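Local coordinates for Lmo0181 protein (Listeria monocytogenes serovar 1/2a, PDB 5F7V) that binds the cyclic glucan cycloalternan in the cleft of a periplasmic-binding-protein fold and probably hands it to an ABC transporter for uptake, at residues Val124-Asn129 against Asn318-Ala323; Lys108-Ala113 against Phe280-Ile285; Gly172-Val177 against Val224-Ala229; Val130-Asn135 against Ile245-Thr250. All blocks are in the same frame, centred on the assembly; numbering follows the deposited sequence.

Contact 1: residues Val124-Asn129 against Asn318-Ala323. With GLC (alpha-D-glucopyranose), chain B.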
loop_
_atom_site.group_PDB
_atom_site.type_symbol
_atom_site.label_atom_id
_atom_site.label_comp_id
_atom_site.label_asym_id
_atom_site.label_seq_id
_atom_site.Cartn_x
_atom_site.Cartn_y
_atom_site.Cartn_z
ATOM N N VAL A 124 -13.461 -3.020 -6.501
ATOM C CA VAL A 124 -12.075 -3.324 -6.182
ATOM C C VAL A 124 -11.272 -3.573 -7.438
ATOM O O VAL A 124 -11.669 -4.337 -8.314
ATOM C CB VAL A 124 -11.950 -4.509 -5.207
ATOM C CG1 VAL A 124 -12.605 -5.777 -5.740
ATOM C CG2 VAL A 124 -10.489 -4.732 -4.881
ATOM N N GLU A 125 -10.139 -2.906 -7.532
ATOM C CA GLU A 125 -9.274 -2.916 -8.709
ATOM C C GLU A 125 -8.048 -3.793 -8.522
ATOM O O GLU A 125 -7.616 -4.487 -9.455
ATOM C CB GLU A 125 -8.849 -1.461 -8.986
ATOM C CG GLU A 125 -7.876 -1.316 -10.106
ATOM C CD GLU A 125 -7.077 -0.047 -10.059
ATOM O OE1 GLU A 125 -7.250 0.719 -9.030
ATOM O OE2 GLU A 125 -6.315 0.164 -10.997
ATOM N N SER A 126 -7.457 -3.764 -7.344
ATOM C CA SER A 126 -6.251 -4.536 -7.091
ATOM C C SER A 126 -6.050 -4.683 -5.597
ATOM O O SER A 126 -6.649 -3.978 -4.789
ATOM C CB SER A 126 -5.021 -3.892 -7.713
ATOM O OG SER A 126 -4.664 -2.678 -7.085
ATOM N N PHE A 127 -5.189 -5.619 -5.198
ATOM C CA PHE A 127 -4.736 -5.689 -3.818
ATOM C C PHE A 127 -3.244 -5.993 -3.785
ATOM O O PHE A 127 -2.646 -6.431 -4.791
ATOM C CB PHE A 127 -5.617 -6.609 -2.962
ATOM C CG PHE A 127 -5.420 -8.075 -3.219
ATOM C CD1 PHE A 127 -6.150 -8.715 -4.216
ATOM C CD2 PHE A 127 -4.520 -8.835 -2.488
ATOM C CE1 PHE A 127 -6.003 -10.056 -4.496
ATOM C CE2 PHE A 127 -4.368 -10.178 -2.767
ATOM C CZ PHE A 127 -5.113 -10.772 -3.752
ATOM N N SER A 128 -2.671 -5.731 -2.621
ATOM C CA SER A 128 -1.201 -5.812 -2.512
ATOM C C SER A 128 -0.753 -5.929 -1.066
ATOM O O SER A 128 -1.543 -5.800 -0.133
ATOM C CB SER A 128 -0.590 -4.536 -3.122
ATOM O OG SER A 128 -0.929 -3.380 -2.385
ATOM N N ASN A 129 0.531 -6.217 -0.899
ATOM C CA ASN A 129 1.155 -6.269 0.424
ATOM C C ASN A 129 2.609 -5.884 0.302
ATOM O O ASN A 129 3.089 -5.476 -0.750
ATOM C CB ASN A 129 0.875 -7.612 1.089
ATOM C CG ASN A 129 1.437 -8.775 0.318
ATOM O OD1 ASN A 129 2.189 -8.618 -0.649
ATOM N ND2 ASN A 129 1.067 -9.980 0.720
ATOM N N ASN A 318 3.043 -7.518 -13.525
ATOM C CA ASN A 318 3.342 -7.571 -12.093
ATOM C C ASN A 318 2.704 -6.424 -11.334
ATOM O O ASN A 318 3.242 -6.015 -10.304
ATOM C CB ASN A 318 4.845 -7.564 -11.833
ATOM C CG ASN A 318 5.549 -8.753 -12.435
ATOM O OD1 ASN A 318 5.245 -9.895 -12.098
ATOM N ND2 ASN A 318 6.514 -8.492 -13.307
ATOM N N TRP A 319 1.580 -5.902 -11.823
ATOM C CA TRP A 319 1.003 -4.663 -11.287
ATOM C C TRP A 319 0.080 -4.972 -10.128
ATOM O O TRP A 319 -1.127 -5.037 -10.260
ATOM C CB TRP A 319 0.356 -3.867 -12.410
ATOM C CG TRP A 319 -0.270 -2.595 -11.939
ATOM C CD1 TRP A 319 0.008 -1.894 -10.798
ATOM C CD2 TRP A 319 -1.321 -1.894 -12.605
ATOM N NE1 TRP A 319 -0.801 -0.795 -10.744
ATOM C CE2 TRP A 319 -1.637 -0.769 -11.829
ATOM C CE3 TRP A 319 -2.028 -2.110 -13.793
ATOM C CZ2 TRP A 319 -2.655 0.118 -12.202
ATOM C CZ3 TRP A 319 -3.017 -1.205 -14.152
ATOM C CH2 TRP A 319 -3.320 -0.109 -13.360
ATOM N N GLU A 320 0.687 -5.205 -8.970
ATOM C CA GLU A 320 -0.039 -5.674 -7.775
ATOM C C GLU A 320 -0.716 -6.993 -8.139
ATOM O O GLU A 320 -0.162 -7.746 -8.933
ATOM C CB GLU A 320 -0.975 -4.623 -7.205
ATOM C CG GLU A 320 -0.210 -3.345 -6.842
ATOM C CD GLU A 320 -0.995 -2.341 -6.043
ATOM O OE1 GLU A 320 -2.231 -2.550 -5.803
ATOM O OE2 GLU A 320 -0.351 -1.326 -5.695
ATOM N N LEU A 321 -1.869 -7.316 -7.569
ATOM C CA LEU A 321 -2.633 -8.524 -7.866
ATOM C C LEU A 321 -4.026 -8.112 -8.261
ATOM O O LEU A 321 -4.582 -7.196 -7.691
ATOM C CB LEU A 321 -2.645 -9.456 -6.638
ATOM C CG LEU A 321 -1.301 -10.079 -6.239
ATOM C CD1 LEU A 321 -1.445 -10.758 -4.887
ATOM C CD2 LEU A 321 -0.806 -11.043 -7.286
ATOM N N PRO A 322 -4.611 -8.806 -9.237
ATOM C CA PRO A 322 -6.009 -8.583 -9.597
ATOM C C PRO A 322 -6.940 -9.067 -8.502
ATOM O O PRO A 322 -6.585 -9.870 -7.660
ATOM C CB PRO A 322 -6.160 -9.389 -10.874
ATOM C CG PRO A 322 -5.237 -10.546 -10.641
ATOM C CD PRO A 322 -4.057 -10.000 -9.901
ATOM N N ALA A 323 -8.137 -8.513 -8.510
ATOM C CA ALA A 323 -9.141 -8.967 -7.577
ATOM C C ALA A 323 -9.593 -10.405 -7.758
ATOM O O ALA A 323 -9.965 -11.058 -6.795
ATOM C CB ALA A 323 -10.321 -8.049 -7.624
HETATM C C1 GLC B . 0.347 1.242 -2.715
HETATM C C2 GLC B . -1.025 0.628 -2.876
HETATM C C3 GLC B . -2.055 1.439 -2.111
HETATM C C4 GLC B . -1.610 1.649 -0.668
HETATM C C5 GLC B . -0.230 2.292 -0.633
HETATM C C6 GLC B . 0.330 2.418 0.778
HETATM O O2 GLC B . -1.341 0.571 -4.271
HETATM O O3 GLC B . -3.276 0.704 -2.125
HETATM O O4 GLC B . -2.525 2.567 -0.061
HETATM O O5 GLC B . 0.695 1.445 -1.351
HETATM O O6 GLC B . 1.692 2.863 0.582
HETATM O O HOH W 1 -8.739 -6.604 -10.569
HETATM O O HOH W 2 -3.210 -2.129 -3.251
#
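Glu320 brings a carboxylate from the loop after helix 308-316 into the sugar site, where both of its oxygens are engaged. Glu320 OE2 accepts a hydrogen bond from O2 of the chain B glucose at 2.6 Å. Glu320 OE1 lies 2.8 Å from its donor Ser126 OG, which stands above the carboxylate plane, and also accepts a hydrogen bond from a water that is hydrogen-bonded to Ser128 OG and to glucose O3. The torsions make this possible: Glu320 CG lies anti to its carbonyl carbon, the chain beyond is extended, and Ser126 OG sits between its own N and carbonyl carbon (chi1 68°). Behind the site, the short, weakly bonded strand of about 321-322 lies antiparallel to the long strand 119-135, whose classic bulge at Glu125 and Ser126 faces Asn283, which hydrogen-bonds the same glucose in this solute-binding fold. The pairing rests on Phe127 and Leu321. Phe127 N reaches Leu321 O at 3.0 Å, in the carbonyl plane, and Leu321 N returns to Phe127 O nearly along the C=O axis. Leu321 CB stands over one face of the Phe127 ring, 4.1 Å from its centroid, a CH-pi contact. A second water lies 2.6 Å from Glu125 O and accepts from Ala323 N at 2.9 Å. The Glu125 carboxylate stands at right angles to the Trp319 ring, and its OE2 forms a salt bridge with Arg314.

Contact 2: residues Lys108-Ala113 against Phe280-Ile285. With GLC (alpha-D-glucopyranose), chain B.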
loop_
_atom_site.group_PDB
_atom_site.type_symbol
_atom_site.label_atom_id
_atom_site.label_comp_id
_atom_site.label_asym_id
_atom_site.label_seq_id
_atom_site.Cartn_x
_atom_site.Cartn_y
_atom_site.Cartn_z
ATOM N N LYS A 108 -12.103 -11.454 -1.001
ATOM C CA LYS A 108 -13.157 -10.869 -0.194
ATOM C C LYS A 108 -12.760 -9.658 0.641
ATOM O O LYS A 108 -13.541 -8.714 0.758
ATOM C CB LYS A 108 -13.705 -11.914 0.743
ATOM C CG LYS A 108 -15.038 -11.469 1.324
ATOM C CD LYS A 108 -15.779 -12.593 1.991
ATOM C CE LYS A 108 -16.872 -12.048 2.895
ATOM N NZ LYS A 108 -17.300 -13.098 3.864
ATOM N N GLN A 109 -11.551 -9.708 1.180
ATOM C CA GLN A 109 -11.049 -8.572 1.939
ATOM C C GLN A 109 -10.905 -7.347 1.039
ATOM O O GLN A 109 -11.219 -6.239 1.442
ATOM C CB GLN A 109 -9.704 -8.909 2.594
ATOM C CG GLN A 109 -9.833 -9.900 3.734
ATOM C CD GLN A 109 -10.153 -11.288 3.231
ATOM O OE1 GLN A 109 -9.541 -11.797 2.291
ATOM N NE2 GLN A 109 -11.155 -11.886 3.823
ATOM N N ALA A 110 -10.471 -7.546 -0.187
ATOM C CA ALA A 110 -10.281 -6.442 -1.109
ATOM C C ALA A 110 -11.621 -5.883 -1.550
ATOM O O ALA A 110 -11.783 -4.681 -1.614
ATOM C CB ALA A 110 -9.449 -6.897 -2.295
ATOM N N TYR A 111 -12.587 -6.765 -1.803
ATOM C CA TYR A 111 -13.934 -6.301 -2.194
ATOM C C TYR A 111 -14.591 -5.544 -1.053
ATOM O O TYR A 111 -15.199 -4.462 -1.251
ATOM C CB TYR A 111 -14.784 -7.503 -2.632
ATOM C CG TYR A 111 -16.135 -7.149 -3.189
ATOM C CD1 TYR A 111 -16.276 -6.457 -4.390
ATOM C CD2 TYR A 111 -17.293 -7.467 -2.512
ATOM C CE1 TYR A 111 -17.514 -6.123 -4.918
ATOM C CE2 TYR A 111 -18.541 -7.137 -3.028
ATOM C CZ TYR A 111 -18.637 -6.472 -4.232
ATOM O OH TYR A 111 -19.840 -6.102 -4.806
ATOM N N ASP A 112 -14.491 -6.102 0.149
ATOM C CA ASP A 112 -15.129 -5.514 1.331
ATOM C C ASP A 112 -14.549 -4.158 1.742
ATOM O O ASP A 112 -15.196 -3.400 2.481
ATOM C CB ASP A 112 -15.052 -6.466 2.522
ATOM C CG ASP A 112 -15.916 -7.716 2.385
ATOM O OD1 ASP A 112 -16.789 -7.772 1.481
ATOM O OD2 ASP A 112 -15.666 -8.634 3.207
ATOM N N ALA A 113 -13.342 -3.853 1.289
ATOM C CA ALA A 113 -12.679 -2.599 1.638
ATOM C C ALA A 113 -13.449 -1.380 1.180
ATOM O O ALA A 113 -13.248 -0.285 1.736
ATOM C CB ALA A 113 -11.280 -2.574 1.032
ATOM N N PHE A 280 -1.921 -5.436 4.222
ATOM C CA PHE A 280 -2.912 -5.729 3.183
ATOM C C PHE A 280 -3.475 -4.405 2.712
ATOM O O PHE A 280 -4.068 -3.656 3.475
ATOM C CB PHE A 280 -4.029 -6.623 3.720
ATOM C CG PHE A 280 -5.023 -7.012 2.662
ATOM C CD1 PHE A 280 -4.787 -8.135 1.870
ATOM C CD2 PHE A 280 -6.134 -6.226 2.415
ATOM C CE1 PHE A 280 -5.699 -8.492 0.892
ATOM C CE2 PHE A 280 -7.024 -6.569 1.416
ATOM C CZ PHE A 280 -6.785 -7.686 0.685
ATOM N N PHE A 281 -3.268 -4.146 1.438
ATOM C CA PHE A 281 -3.738 -2.911 0.800
ATOM C C PHE A 281 -4.643 -3.284 -0.353
ATOM O O PHE A 281 -4.541 -4.346 -0.925
ATOM C CB PHE A 281 -2.529 -2.088 0.345
ATOM C CG PHE A 281 -1.711 -1.540 1.473
ATOM C CD1 PHE A 281 -2.297 -0.693 2.410
ATOM C CD2 PHE A 281 -0.372 -1.811 1.561
ATOM C CE1 PHE A 281 -1.548 -0.197 3.450
ATOM C CE2 PHE A 281 0.377 -1.316 2.613
ATOM C CZ PHE A 281 -0.205 -0.497 3.550
ATOM N N ALA A 282 -5.510 -2.363 -0.722
ATOM C CA ALA A 282 -6.373 -2.548 -1.879
ATOM C C ALA A 282 -6.736 -1.240 -2.497
ATOM O O ALA A 282 -6.937 -0.264 -1.780
ATOM C CB ALA A 282 -7.654 -3.283 -1.522
ATOM N N ASN A 283 -6.785 -1.205 -3.821
ATOM C CA ASN A 283 -7.296 -0.037 -4.536
ATOM C C ASN A 283 -8.634 -0.339 -5.157
ATOM O O ASN A 283 -8.856 -1.469 -5.592
ATOM C CB ASN A 283 -6.298 0.346 -5.615
ATOM C CG ASN A 283 -4.963 0.754 -4.997
ATOM O OD1 ASN A 283 -4.939 1.519 -4.053
ATOM N ND2 ASN A 283 -3.852 0.263 -5.554
ATOM N N GLY A 284 -9.475 0.675 -5.210
ATOM C CA GLY A 284 -10.828 0.573 -5.743
ATOM C C GLY A 284 -11.109 1.762 -6.612
ATOM O O GLY A 284 -10.432 2.789 -6.516
ATOM N N ILE A 285 -12.116 1.639 -7.452
ATOM C CA ILE A 285 -12.562 2.745 -8.300
ATOM C C ILE A 285 -13.967 3.097 -7.876
ATOM O O ILE A 285 -14.861 2.260 -7.818
ATOM C CB ILE A 285 -12.468 2.386 -9.778
ATOM C CG1 ILE A 285 -11.024 2.076 -10.141
ATOM C CG2 ILE A 285 -13.062 3.486 -10.614
ATOM C CD1 ILE A 285 -10.835 1.556 -11.551
HETATM C C1 GLC B . 0.347 1.242 -2.715
HETATM C C2 GLC B . -1.025 0.628 -2.876
HETATM C C3 GLC B . -2.055 1.439 -2.111
HETATM C C4 GLC B . -1.610 1.649 -0.668
HETATM C C5 GLC B . -0.230 2.292 -0.633
HETATM C C6 GLC B . 0.330 2.418 0.778
HETATM O O2 GLC B . -1.341 0.571 -4.271
HETATM O O3 GLC B . -3.276 0.704 -2.125
HETATM O O4 GLC B . -2.525 2.567 -0.061
HETATM O O5 GLC B . 0.695 1.445 -1.351
HETATM O O6 GLC B . 1.692 2.863 0.582
#
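Phe280 reaches across to the short helix 108-112 with its ring tip, having CG anti to the backbone N (chi1 -177°). The ring is presented so that Ala110 N lies at its edge, near the ring plane, 3.8 Å from Phe280 CZ. Gln109 meets the same end of the ring with its CB, 3.7 Å from Phe280 CZ, while the rest of its chain bends at chi2 and leads away. The amide nitrogen of Ala110 has its acceptor elsewhere, in Asn107 OD1. One step along the helix, methyl meets methyl: Ala110 CB lies 4.1 Å from Ala282 CB and equally far from Phe280 CZ, and Ala113 CB approaches Ala282 CB less closely, at 4.5 Å. Small side chains on both partners thus bring the helix backbone near the strand.

The alternation of the strand sends the intervening residues to the sugar in the cleft of this solute-binding fold. Phe281 lays one ring face against the chain B glucose, whose C6 sits over its centre, and Asn283 grips two hydroxyls, with OD1 accepting O3 at 2.7 Å and ND2 donating to O2 at 2.8 Å. Helix 108-112 therefore covers the side of strand 278-287 turned from the glucose; Ala110 also packs on Val124 and Phe127 of the adjacent strand 119-135, and Tyr76 of helix 76-85 touches Ala113 and Phe280.

Contact 3: residues Gly172-Val177 against Val224-Ala229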
loop_
_atom_site.group_PDB
_atom_site.type_symbol
_atom_site.label_atom_id
_atom_site.label_comp_id
_atom_site.label_asym_id
_atom_site.label_seq_id
_atom_site.Cartn_x
_atom_site.Cartn_y
_atom_site.Cartn_z
ATOM N N GLY A 172 22.343 -1.810 5.717
ATOM C CA GLY A 172 21.749 -3.134 5.818
ATOM C C GLY A 172 20.244 -3.194 5.625
ATOM O O GLY A 172 19.752 -4.206 5.119
ATOM N N THR A 173 19.531 -2.128 5.981
ATOM C CA THR A 173 18.067 -2.178 5.878
ATOM C C THR A 173 17.471 -0.814 5.662
ATOM O O THR A 173 18.098 0.207 5.893
ATOM C CB THR A 173 17.514 -2.887 7.095
ATOM O OG1 THR A 173 16.145 -3.264 6.862
ATOM C CG2 THR A 173 17.589 -2.065 8.379
ATOM N N SER A 174 16.226 -0.808 5.231
ATOM C CA SER A 174 15.462 0.427 5.139
ATOM C C SER A 174 13.992 0.051 5.256
ATOM O O SER A 174 13.506 -0.888 4.607
ATOM C CB SER A 174 15.680 1.124 3.799
ATOM O OG SER A 174 14.942 2.353 3.805
ATOM N N GLN A 175 13.286 0.819 6.060
ATOM C CA GLN A 175 11.867 0.569 6.339
ATOM C C GLN A 175 11.247 1.914 6.698
ATOM O O GLN A 175 11.850 2.729 7.422
ATOM C CB GLN A 175 11.743 -0.378 7.516
ATOM C CG GLN A 175 10.314 -0.713 7.894
ATOM C CD GLN A 175 10.139 -1.984 8.689
ATOM O OE1 GLN A 175 9.019 -2.501 8.802
ATOM N NE2 GLN A 175 11.215 -2.457 9.258
ATOM N N PRO A 176 10.042 2.191 6.198
ATOM C CA PRO A 176 9.420 3.478 6.557
ATOM C C PRO A 176 9.116 3.563 8.056
ATOM O O PRO A 176 8.758 2.598 8.705
ATOM C CB PRO A 176 8.138 3.480 5.726
ATOM C CG PRO A 176 8.435 2.556 4.575
ATOM C CD PRO A 176 9.249 1.475 5.173
ATOM N N VAL A 177 9.279 4.753 8.603
ATOM C CA VAL A 177 8.880 5.058 9.975
ATOM C C VAL A 177 7.721 6.049 9.883
ATOM O O VAL A 177 7.902 7.245 10.040
ATOM C CB VAL A 177 10.036 5.545 10.864
ATOM C CG1 VAL A 177 9.578 5.562 12.310
ATOM C CG2 VAL A 177 11.210 4.590 10.696
ATOM N N VAL A 224 22.097 1.384 10.766
ATOM C CA VAL A 224 22.002 0.358 9.724
ATOM C C VAL A 224 20.977 0.677 8.638
ATOM O O VAL A 224 20.862 -0.072 7.672
ATOM C CB VAL A 224 21.692 -1.023 10.305
ATOM C CG1 VAL A 224 22.777 -1.433 11.272
ATOM C CG2 VAL A 224 20.330 -1.078 10.975
ATOM N N ALA A 225 20.266 1.796 8.781
ATOM C CA ALA A 225 19.218 2.244 7.864
ATOM C C ALA A 225 19.487 3.711 7.547
ATOM O O ALA A 225 19.872 4.463 8.459
ATOM C CB ALA A 225 17.862 2.045 8.487
ATOM N N PRO A 226 19.284 4.127 6.282
ATOM C CA PRO A 226 19.569 5.519 5.938
ATOM C C PRO A 226 18.599 6.485 6.624
ATOM O O PRO A 226 17.392 6.192 6.739
ATOM C CB PRO A 226 19.435 5.524 4.413
ATOM C CG PRO A 226 18.531 4.379 4.108
ATOM C CD PRO A 226 18.905 3.324 5.100
ATOM N N SER A 227 19.102 7.622 7.078
ATOM C CA SER A 227 18.285 8.618 7.738
ATOM C C SER A 227 17.595 9.514 6.746
ATOM O O SER A 227 17.912 9.482 5.564
ATOM C CB SER A 227 19.157 9.485 8.590
ATOM O OG SER A 227 19.970 10.288 7.769
ATOM N N PRO A 228 16.716 10.408 7.227
ATOM C CA PRO A 228 16.126 11.366 6.315
ATOM C C PRO A 228 17.156 12.209 5.581
ATOM O O PRO A 228 17.029 12.475 4.368
ATOM C CB PRO A 228 15.240 12.212 7.241
ATOM C CG PRO A 228 14.741 11.215 8.222
ATOM C CD PRO A 228 15.954 10.349 8.495
ATOM N N ALA A 229 18.202 12.599 6.283
ATOM C CA ALA A 229 19.331 13.328 5.686
ATOM C C ALA A 229 19.959 12.474 4.576
ATOM O O ALA A 229 20.184 12.958 3.480
ATOM C CB ALA A 229 20.374 13.694 6.738
HETATM O O HOH W 3 15.739 3.929 6.085
#
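Gly172 sits at a corner that breaks strand 171-174, which pairs in parallel with strand 245-251 in the mixed sheet of this solute-binding fold; the weakly bonded part, about 173-174, follows beside the loop that leads from helix 206-220 to helix 228-231. Thr173 supplies a direct hydrogen bond between the segments: its N lies 3.0 Å from Val224 O, in the carbonyl plane, with 157° at the hydrogen. Its O faces the loop too, receiving a CA-H...O contact in which Ala225 CA comes to 3.0 Å from Thr173 O. The side chain divides its tasks. CG2, in the crowded position between N and the carbonyl carbon, crosses Val224 obliquely and touches Val224 CG2 at 3.9 Å, whereas OG1, anti to N (chi1 -165°), turns to Glu156 for its hydrogen bond. Ser174, from which the chain runs on to Pro176 at the bound glycan, pairs by its backbone with His249 of strand 245-251 and lays its CB against the Pro226 ring, 4.1 Å from Pro226 CD. Its hydroxyl joins a water bridge: one molecule lies 2.9 Å from Ser174 OG and donates a hydrogen to Pro226 O, also at 2.9 Å.

Contact 4: residues Val130-Asn135 against Ile245-Thr250. With GLC (alpha-D-glucopyranose), chain C.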
loop_
_atom_site.group_PDB
_atom_site.type_symbol
_atom_site.label_atom_id
_atom_site.label_comp_id
_atom_site.label_asym_id
_atom_site.label_seq_id
_atom_site.Cartn_x
_atom_site.Cartn_y
_atom_site.Cartn_z
ATOM N N VAL A 130 3.245 -5.937 1.476
ATOM C CA VAL A 130 4.639 -5.541 1.619
ATOM C C VAL A 130 5.452 -6.756 2.002
ATOM O O VAL A 130 4.982 -7.664 2.665
ATOM C CB VAL A 130 4.736 -4.431 2.680
ATOM C CG1 VAL A 130 6.175 -4.175 3.160
ATOM C CG2 VAL A 130 4.093 -3.136 2.148
ATOM N N VAL A 131 6.679 -6.808 1.485
ATOM C CA VAL A 131 7.610 -7.897 1.726
ATOM C C VAL A 131 8.974 -7.298 1.986
ATOM O O VAL A 131 9.208 -6.108 1.759
ATOM C CB VAL A 131 7.701 -8.874 0.533
ATOM C CG1 VAL A 131 6.391 -9.645 0.424
ATOM C CG2 VAL A 131 7.990 -8.179 -0.775
ATOM N N THR A 132 9.863 -8.144 2.488
ATOM C CA THR A 132 11.287 -7.764 2.541
ATOM C C THR A 132 11.916 -8.098 1.220
ATOM O O THR A 132 12.002 -9.272 0.855
ATOM C CB THR A 132 11.984 -8.497 3.677
ATOM O OG1 THR A 132 11.325 -8.144 4.896
ATOM C CG2 THR A 132 13.460 -8.127 3.732
ATOM N N ILE A 133 12.425 -7.092 0.535
ATOM C CA ILE A 133 13.073 -7.261 -0.757
ATOM C C ILE A 133 14.573 -7.168 -0.503
ATOM O O ILE A 133 15.025 -6.205 0.131
ATOM C CB ILE A 133 12.625 -6.196 -1.753
ATOM C CG1 ILE A 133 11.092 -6.174 -1.847
ATOM C CG2 ILE A 133 13.292 -6.463 -3.108
ATOM C CD1 ILE A 133 10.548 -5.381 -2.985
ATOM N N TYR A 134 15.363 -8.139 -0.918
ATOM C CA TYR A 134 16.755 -8.140 -0.532
ATOM C C TYR A 134 17.666 -8.356 -1.720
ATOM O O TYR A 134 17.347 -9.032 -2.702
ATOM C CB TYR A 134 17.023 -9.159 0.579
ATOM C CG TYR A 134 16.769 -10.611 0.285
ATOM C CD1 TYR A 134 15.512 -11.168 0.469
ATOM C CD2 TYR A 134 17.767 -11.465 -0.163
ATOM C CE1 TYR A 134 15.247 -12.519 0.238
ATOM C CE2 TYR A 134 17.512 -12.796 -0.395
ATOM C CZ TYR A 134 16.259 -13.319 -0.213
ATOM O OH TYR A 134 16.082 -14.659 -0.433
ATOM N N ASN A 135 18.821 -7.703 -1.626
ATOM C CA ASN A 135 19.887 -7.733 -2.623
ATOM C C ASN A 135 20.772 -8.927 -2.302
ATOM O O ASN A 135 21.588 -8.890 -1.380
ATOM C CB ASN A 135 20.638 -6.412 -2.587
ATOM C CG ASN A 135 21.802 -6.311 -3.539
ATOM O OD1 ASN A 135 22.392 -7.314 -3.920
ATOM N ND2 ASN A 135 22.118 -5.081 -3.924
ATOM N N ILE A 245 21.303 -0.648 -0.386
ATOM C CA ILE A 245 20.435 -1.162 0.678
ATOM C C ILE A 245 20.325 -2.685 0.546
ATOM O O ILE A 245 19.867 -3.195 -0.470
ATOM C CB ILE A 245 19.064 -0.464 0.636
ATOM C CG1 ILE A 245 19.154 1.045 0.879
ATOM C CG2 ILE A 245 18.112 -1.140 1.610
ATOM C CD1 ILE A 245 17.881 1.843 0.744
ATOM N N ALA A 246 20.716 -3.420 1.578
ATOM C CA ALA A 246 20.623 -4.872 1.489
ATOM C C ALA A 246 19.211 -5.411 1.640
ATOM O O ALA A 246 18.871 -6.386 0.968
ATOM C CB ALA A 246 21.533 -5.514 2.526
ATOM N N MET A 247 18.382 -4.791 2.482
ATOM C CA MET A 247 16.997 -5.253 2.762
ATOM C C MET A 247 16.096 -4.029 2.718
ATOM O O MET A 247 16.337 -3.057 3.416
ATOM C CB MET A 247 16.852 -5.924 4.131
ATOM C CG MET A 247 17.530 -7.259 4.236
ATOM S SD MET A 247 17.444 -7.964 5.877
ATOM C CE MET A 247 18.755 -7.102 6.766
ATOM N N LEU A 248 15.054 -4.084 1.895
ATOM C CA LEU A 248 14.124 -2.973 1.737
ATOM C C LEU A 248 12.712 -3.478 2.034
ATOM O O LEU A 248 12.236 -4.389 1.349
ATOM C CB LEU A 248 14.208 -2.419 0.327
ATOM C CG LEU A 248 13.253 -1.287 -0.008
ATOM C CD1 LEU A 248 13.557 -0.053 0.799
ATOM C CD2 LEU A 248 13.365 -0.997 -1.492
ATOM N N HIS A 249 12.035 -2.847 2.991
ATOM C CA HIS A 249 10.639 -3.232 3.308
ATOM C C HIS A 249 9.710 -2.358 2.477
ATOM O O HIS A 249 9.554 -1.167 2.738
ATOM C CB HIS A 249 10.378 -3.009 4.807
ATOM C CG HIS A 249 11.187 -3.918 5.660
ATOM N ND1 HIS A 249 10.641 -4.983 6.321
ATOM C CD2 HIS A 249 12.507 -3.937 5.941
ATOM C CE1 HIS A 249 11.581 -5.619 6.989
ATOM N NE2 HIS A 249 12.728 -5.010 6.768
ATOM N N THR A 250 9.141 -2.957 1.443
ATOM C CA THR A 250 8.328 -2.174 0.515
ATOM C C THR A 250 7.355 -3.070 -0.201
ATOM O O THR A 250 7.335 -4.293 -0.029
ATOM C CB THR A 250 9.222 -1.365 -0.444
ATOM O OG1 THR A 250 8.438 -0.340 -1.041
ATOM C CG2 THR A 250 9.860 -2.249 -1.475
HETATM C C1 GLC C . 6.552 2.753 -0.382
HETATM C C2 GLC C . 7.949 3.315 -0.187
HETATM C C3 GLC C . 8.120 4.666 -0.835
HETATM C C4 GLC C . 7.621 4.663 -2.269
HETATM C C5 GLC C . 6.201 4.141 -2.334
HETATM C C6 GLC C . 5.840 3.955 -3.799
HETATM O O2 GLC C . 8.301 3.367 1.200
HETATM O O3 GLC C . 9.431 5.198 -0.740
HETATM O O4 GLC C . 7.731 5.959 -2.846
HETATM O O5 GLC C . 6.150 2.832 -1.767
HETATM O O6 GLC C . 4.510 3.462 -3.994
HETATM O O HOH W 4 20.778 -2.581 -3.057
#
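In this solute-binding fold, strands 130-135 and 247-250 of the central mixed sheet run antiparallel, their N-to-C directions 155° apart, and five backbone hydrogen bonds join the segments. Ile133 and Leu248 make the tightest pair, with both bonds at 2.8 Å; Ile133 N approaches Leu248 O from above the carbonyl plane, whereas Leu248 N lies in the Ile133 carbonyl plane. Val131 and Thr250 form the other hydrogen-bonded pair, and Asn135 N bonds to Ala246 O where the chain turns a corner. On one face Ile133 CD1 crosses obliquely to Thr250 CG2, 3.5 Å away, with Phe240 of helix 236-241 packed on Ile133 and Leu248. Thr250 OG1, anti to its N, lies 3.7 Å from C1 of the chain C glucose. On the opposite face Thr132 runs alongside both Met247 and His249; its OG1 comes to 3.3 Å from His249 CE1, and its CG2 touches Met247 CB. Glu270 OE2 hydrogen-bonds His249 ND1 and Glu156 OE2 its NE2, which fixes the ring's rotation and may favour a protonated imidazole. Asn135 OD1 caps the following helix at Leu138 N, while its ND2 donates to a water that donates to Ile245 O at 2.8 Å.

From the N terminus, helix 108-112 comes first, and contact 2 closes its loop only at strand 278-287. Strand 119-135 follows and serves twice: its 124-129 part waits for 318-323 in contact 1, so contacts 1 and 2 cross, while its 130-135 part meets 245-250 in contact 4. Contact 4 is nested inside the loops of both. Contact 3, between 172-177 and 224-229, is innermost, nested within contact 4. Contacts 2 and 1 meet through adjoining strands and share the chain B glucose; contacts 4 and 3 meet through strands 245-251 and 171-174, across the chain's centre from contact 2. Strand 119-135 thus spans both regions.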